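Long-range contact in 6-aminohexanoate-dimer hydrolase (Bacillus anthracis, PDB 4GB7), which probably hydrolyses the amide bond of 6-aminohexanoate dimers, as a serine hydrolase of the beta-lactamase family: residues Glu132-Lys143 against Ala299-Met310. Residues are numbered along the deposited sequence; the frame is centred on the assembly and turned at random.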
loop_
_atom_site.group_PDB
_atom_site.type_symbol
_atom_site.label_atom_id
_atom_site.label_comp_id
_atom_site.label_asym_id
_atom_site.label_seq_id
_atom_site.Cartn_x
_atom_site.Cartn_y
_atom_site.Cartn_z
ATOM N N GLU A 132 12.093 -11.138 10.062
ATOM C CA GLU A 132 12.044 -9.676 10.018
ATOM C C GLU A 132 12.770 -9.068 8.838
ATOM O O GLU A 132 12.461 -7.918 8.413
ATOM C CB GLU A 132 12.625 -9.077 11.298
ATOM C CG GLU A 132 14.053 -9.505 11.624
ATOM C CD GLU A 132 14.403 -9.249 13.078
ATOM O OE1 GLU A 132 14.504 -10.216 13.854
ATOM O OE2 GLU A 132 14.565 -8.071 13.460
ATOM N N SER A 133 13.732 -9.801 8.299
ATOM C CA SER A 133 14.578 -9.232 7.218
ATOM C C SER A 133 14.139 -9.653 5.808
ATOM O O SER A 133 14.771 -9.257 4.822
ATOM C CB SER A 133 16.057 -9.586 7.448
ATOM O OG SER A 133 16.575 -8.990 8.641
ATOM N N GLU A 134 13.065 -10.431 5.712
ATOM C CA GLU A 134 12.550 -10.908 4.408
ATOM C C GLU A 134 11.371 -10.065 3.989
ATOM O O GLU A 134 10.498 -9.785 4.774
ATOM C CB GLU A 134 12.145 -12.365 4.440
ATOM C CG GLU A 134 13.318 -13.326 4.581
ATOM C CD GLU A 134 14.241 -13.391 3.357
ATOM O OE1 GLU A 134 13.827 -13.176 2.201
ATOM O OE2 GLU A 134 15.433 -13.635 3.538
ATOM N N PRO A 135 11.355 -9.604 2.743
ATOM C CA PRO A 135 10.208 -8.785 2.374
ATOM C C PRO A 135 8.845 -9.490 2.510
ATOM O O PRO A 135 8.705 -10.680 2.187
ATOM C CB PRO A 135 10.532 -8.409 0.925
ATOM C CG PRO A 135 12.036 -8.428 0.871
ATOM C CD PRO A 135 12.414 -9.596 1.713
ATOM N N HIS A 136 7.823 -8.729 2.864
ATOM C CA HIS A 136 6.451 -9.205 3.040
ATOM C C HIS A 136 5.575 -8.601 1.998
ATOM O O HIS A 136 5.811 -7.478 1.562
ATOM C CB HIS A 136 5.982 -8.682 4.402
ATOM C CG HIS A 136 4.736 -9.357 4.932
ATOM N ND1 HIS A 136 3.500 -9.095 4.470
ATOM C CD2 HIS A 136 4.595 -10.310 5.944
ATOM C CE1 HIS A 136 2.604 -9.842 5.163
ATOM N NE2 HIS A 136 3.280 -10.607 6.047
ATOM N N GLY A 137 4.544 -9.315 1.566
ATOM C CA GLY A 137 3.502 -8.704 0.722
ATOM C C GLY A 137 2.825 -7.543 1.426
ATOM O O GLY A 137 2.671 -7.540 2.610
HETATM N N MSE A 138 2.487 -6.505 0.685
HETATM C CA MSE A 138 1.849 -5.338 1.281
HETATM C C MSE A 138 0.561 -4.883 0.561
HETATM O O MSE A 138 -0.012 -3.866 0.933
HETATM C CB MSE A 138 2.852 -4.173 1.294
HETATM C CG MSE A 138 4.124 -4.491 1.984
HETATM SE SE MSE A 138 5.201 -2.947 2.353
HETATM C CE MSE A 138 5.360 -2.141 0.671
ATOM N N ALA A 139 0.122 -5.632 -0.447
ATOM C CA ALA A 139 -1.107 -5.343 -1.153
ATOM C C ALA A 139 -1.092 -3.860 -1.543
ATOM O O ALA A 139 -0.108 -3.410 -2.091
ATOM C CB ALA A 139 -2.333 -5.729 -0.326
ATOM N N SER A 140 -2.116 -3.085 -1.218
ATOM C CA SER A 140 -2.250 -1.709 -1.733
ATOM C C SER A 140 -1.347 -0.670 -1.044
ATOM O O SER A 140 -1.355 0.478 -1.433
ATOM C CB SER A 140 -3.723 -1.234 -1.642
ATOM O OG SER A 140 -4.560 -1.885 -2.578
ATOM N N LEU A 141 -0.530 -1.059 -0.063
ATOM C CA LEU A 141 0.470 -0.135 0.477
ATOM C C LEU A 141 1.382 0.389 -0.631
ATOM O O LEU A 141 1.877 1.459 -0.508
ATOM C CB LEU A 141 1.310 -0.734 1.575
ATOM C CG LEU A 141 0.736 -0.679 2.979
ATOM C CD1 LEU A 141 -0.749 -0.793 3.138
ATOM C CD2 LEU A 141 1.515 -1.565 3.937
ATOM N N ALA A 142 1.609 -0.400 -1.691
ATOM C CA ALA A 142 2.361 0.053 -2.842
ATOM C C ALA A 142 1.903 1.336 -3.428
ATOM O O ALA A 142 2.737 2.089 -4.027
ATOM C CB ALA A 142 2.318 -1.028 -3.945
ATOM N N LYS A 143 0.620 1.645 -3.311
ATOM C CA LYS A 143 0.105 2.774 -4.115
ATOM C C LYS A 143 0.763 4.122 -3.800
ATOM O O LYS A 143 0.914 4.991 -4.680
ATOM C CB LYS A 143 -1.409 2.881 -3.917
ATOM C CG LYS A 143 -2.168 1.711 -4.497
ATOM C CD LYS A 143 -3.666 1.858 -4.396
ATOM C CE LYS A 143 -4.425 0.829 -5.251
ATOM N NZ LYS A 143 -4.365 -0.593 -4.781
ATOM N N ALA A 299 2.007 -2.017 -9.856
ATOM C CA ALA A 299 2.169 -0.804 -9.099
ATOM C C ALA A 299 1.156 -0.660 -7.957
ATOM O O ALA A 299 1.411 0.031 -6.965
ATOM C CB ALA A 299 2.053 0.414 -10.043
ATOM N N SER A 300 -0.002 -1.303 -8.125
ATOM C CA SER A 300 -1.145 -1.101 -7.243
ATOM C C SER A 300 -1.105 -2.055 -6.093
ATOM O O SER A 300 -1.769 -1.815 -5.108
ATOM C CB SER A 300 -2.473 -1.272 -8.005
ATOM O OG SER A 300 -2.585 -2.580 -8.529
ATOM N N ALA A 301 -0.315 -3.121 -6.199
ATOM C CA ALA A 301 -0.471 -4.208 -5.196
ATOM C C ALA A 301 0.734 -5.115 -4.978
ATOM O O ALA A 301 0.670 -6.063 -4.150
ATOM C CB ALA A 301 -1.653 -5.064 -5.618
ATOM N N GLY A 302 1.821 -4.882 -5.712
ATOM C CA GLY A 302 2.904 -5.877 -5.783
ATOM C C GLY A 302 4.226 -5.626 -5.070
ATOM O O GLY A 302 5.178 -6.395 -5.241
ATOM N N LEU A 303 4.312 -4.552 -4.290
ATOM C CA LEU A 303 5.556 -4.213 -3.580
ATOM C C LEU A 303 5.654 -5.038 -2.327
ATOM O O LEU A 303 4.676 -5.172 -1.611
ATOM C CB LEU A 303 5.629 -2.724 -3.261
ATOM C CG LEU A 303 6.953 -2.188 -2.715
ATOM C CD1 LEU A 303 8.150 -2.415 -3.662
ATOM C CD2 LEU A 303 6.779 -0.714 -2.387
ATOM N N ASN A 304 6.816 -5.606 -2.111
ATOM C CA ASN A 304 7.186 -6.464 -0.974
ATOM C C ASN A 304 8.392 -5.799 -0.301
ATOM O O ASN A 304 9.396 -5.476 -0.973
ATOM C CB ASN A 304 7.589 -7.843 -1.439
ATOM C CG ASN A 304 6.409 -8.691 -1.904
ATOM O OD1 ASN A 304 6.018 -9.659 -1.210
ATOM N ND2 ASN A 304 5.790 -8.310 -3.013
ATOM N N ALA A 305 8.293 -5.557 1.010
ATOM C CA ALA A 305 9.337 -4.826 1.748
ATOM C C ALA A 305 9.398 -5.318 3.184
ATOM O O ALA A 305 8.463 -5.989 3.657
ATOM C CB ALA A 305 9.091 -3.328 1.715
ATOM N N THR A 306 10.466 -4.993 3.888
ATOM C CA THR A 306 10.500 -5.327 5.321
ATOM C C THR A 306 9.787 -4.246 6.162
ATOM O O THR A 306 9.553 -3.107 5.715
ATOM C CB THR A 306 11.935 -5.494 5.868
ATOM O OG1 THR A 306 12.539 -4.204 5.980
ATOM C CG2 THR A 306 12.774 -6.474 5.042
ATOM N N ALA A 307 9.369 -4.623 7.359
ATOM C CA ALA A 307 8.567 -3.757 8.212
ATOM C C ALA A 307 9.332 -2.518 8.679
ATOM O O ALA A 307 8.770 -1.400 8.668
ATOM C CB ALA A 307 8.009 -4.514 9.430
ATOM N N ARG A 308 10.583 -2.712 9.114
ATOM C CA ARG A 308 11.389 -1.581 9.505
ATOM C C ARG A 308 11.649 -0.658 8.321
ATOM O O ARG A 308 11.710 0.536 8.510
ATOM C CB ARG A 308 12.714 -2.002 10.128
ATOM C CG ARG A 308 12.504 -2.497 11.546
ATOM C CD ARG A 308 13.801 -2.599 12.356
ATOM N NE ARG A 308 14.757 -3.479 11.732
ATOM C CZ ARG A 308 14.869 -4.795 11.925
ATOM N NH1 ARG A 308 15.800 -5.468 11.265
ATOM N NH2 ARG A 308 14.083 -5.457 12.775
ATOM N N ASP A 309 11.813 -1.222 7.135
ATOM C CA ASP A 309 12.049 -0.374 5.979
ATOM C C ASP A 309 10.807 0.460 5.670
ATOM O O ASP A 309 10.921 1.645 5.329
ATOM C CB ASP A 309 12.521 -1.180 4.754
ATOM C CG ASP A 309 14.013 -1.579 4.865
ATOM O OD1 ASP A 309 14.714 -0.984 5.733
ATOM O OD2 ASP A 309 14.510 -2.397 4.069
HETATM N N MSE A 310 9.640 -0.133 5.761
HETATM C CA MSE A 310 8.403 0.628 5.611
HETATM C C MSE A 310 8.280 1.690 6.678
HETATM O O MSE A 310 7.809 2.769 6.405
HETATM C CB MSE A 310 7.180 -0.246 5.649
HETATM C CG MSE A 310 6.992 -1.035 4.427
HETATM SE SE MSE A 310 6.800 0.088 2.827
HETATM C CE MSE A 310 5.949 1.652 3.584
HETATM O O HOH W 1 9.721 -7.308 8.144
HETATM O O HOH W 2 11.892 -5.382 9.762
HETATM O O HOH W 3 6.585 -11.752 0.371
HETATM O O HOH W 4 2.233 -7.074 -2.228
HETATM O O HOH W 5 2.498 -3.648 -2.257
HETATM O O HOH W 6 3.662 1.444 -6.505
#
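His136 pairs with Ala305 in a buried antiparallel strand contact that runs on into the probable active site of a beta-lactamase-like fold. Strand 136-137 is an edge strand of a small sheet and borders strand 303-305. His136 N donates to Ala305 O at 2.9 Å, nearly straight (169°), and Ala305 N returns a more bent bond to His136 O. CG of His136 stands anti to the backbone N (chi1 -165°). Its ring turns back on its own chain, where ND1 donates in the ring plane to Gly137 O. NE2 is held by Asp111.

On the side where Ala305 CB points, selenomethionine Met138 lies alongside Leu303, with its CE 3.7 Å from Leu303 CD2. Phe392 covers Met138. At one end, in one of two conformers of Glu132, NH2 of Arg308 meets the anti lone pair of Glu132 OE2 at 2.7 Å, in the guanidinium plane. The carboxylate is turned 63° from that plane. Arg308 also forms salt bridges to Glu124 and Glu284.

At the other end, Lys143 NZ donates to Ser300 O at 2.9 Å and to Ser140 OG at 2.6 Å. Ser300 OG itself turns to Glu255. Ser140 and Lys143 match the SxxK pattern, with Tyr249 OH hydrogen-bonded to Ser140 OG and Asn251 to Lys143 NZ. The carbonyl of Ser300 thus helps fix Lys143 NZ beside Ser140, consistent with Ser300 placing the lysine from the second shell.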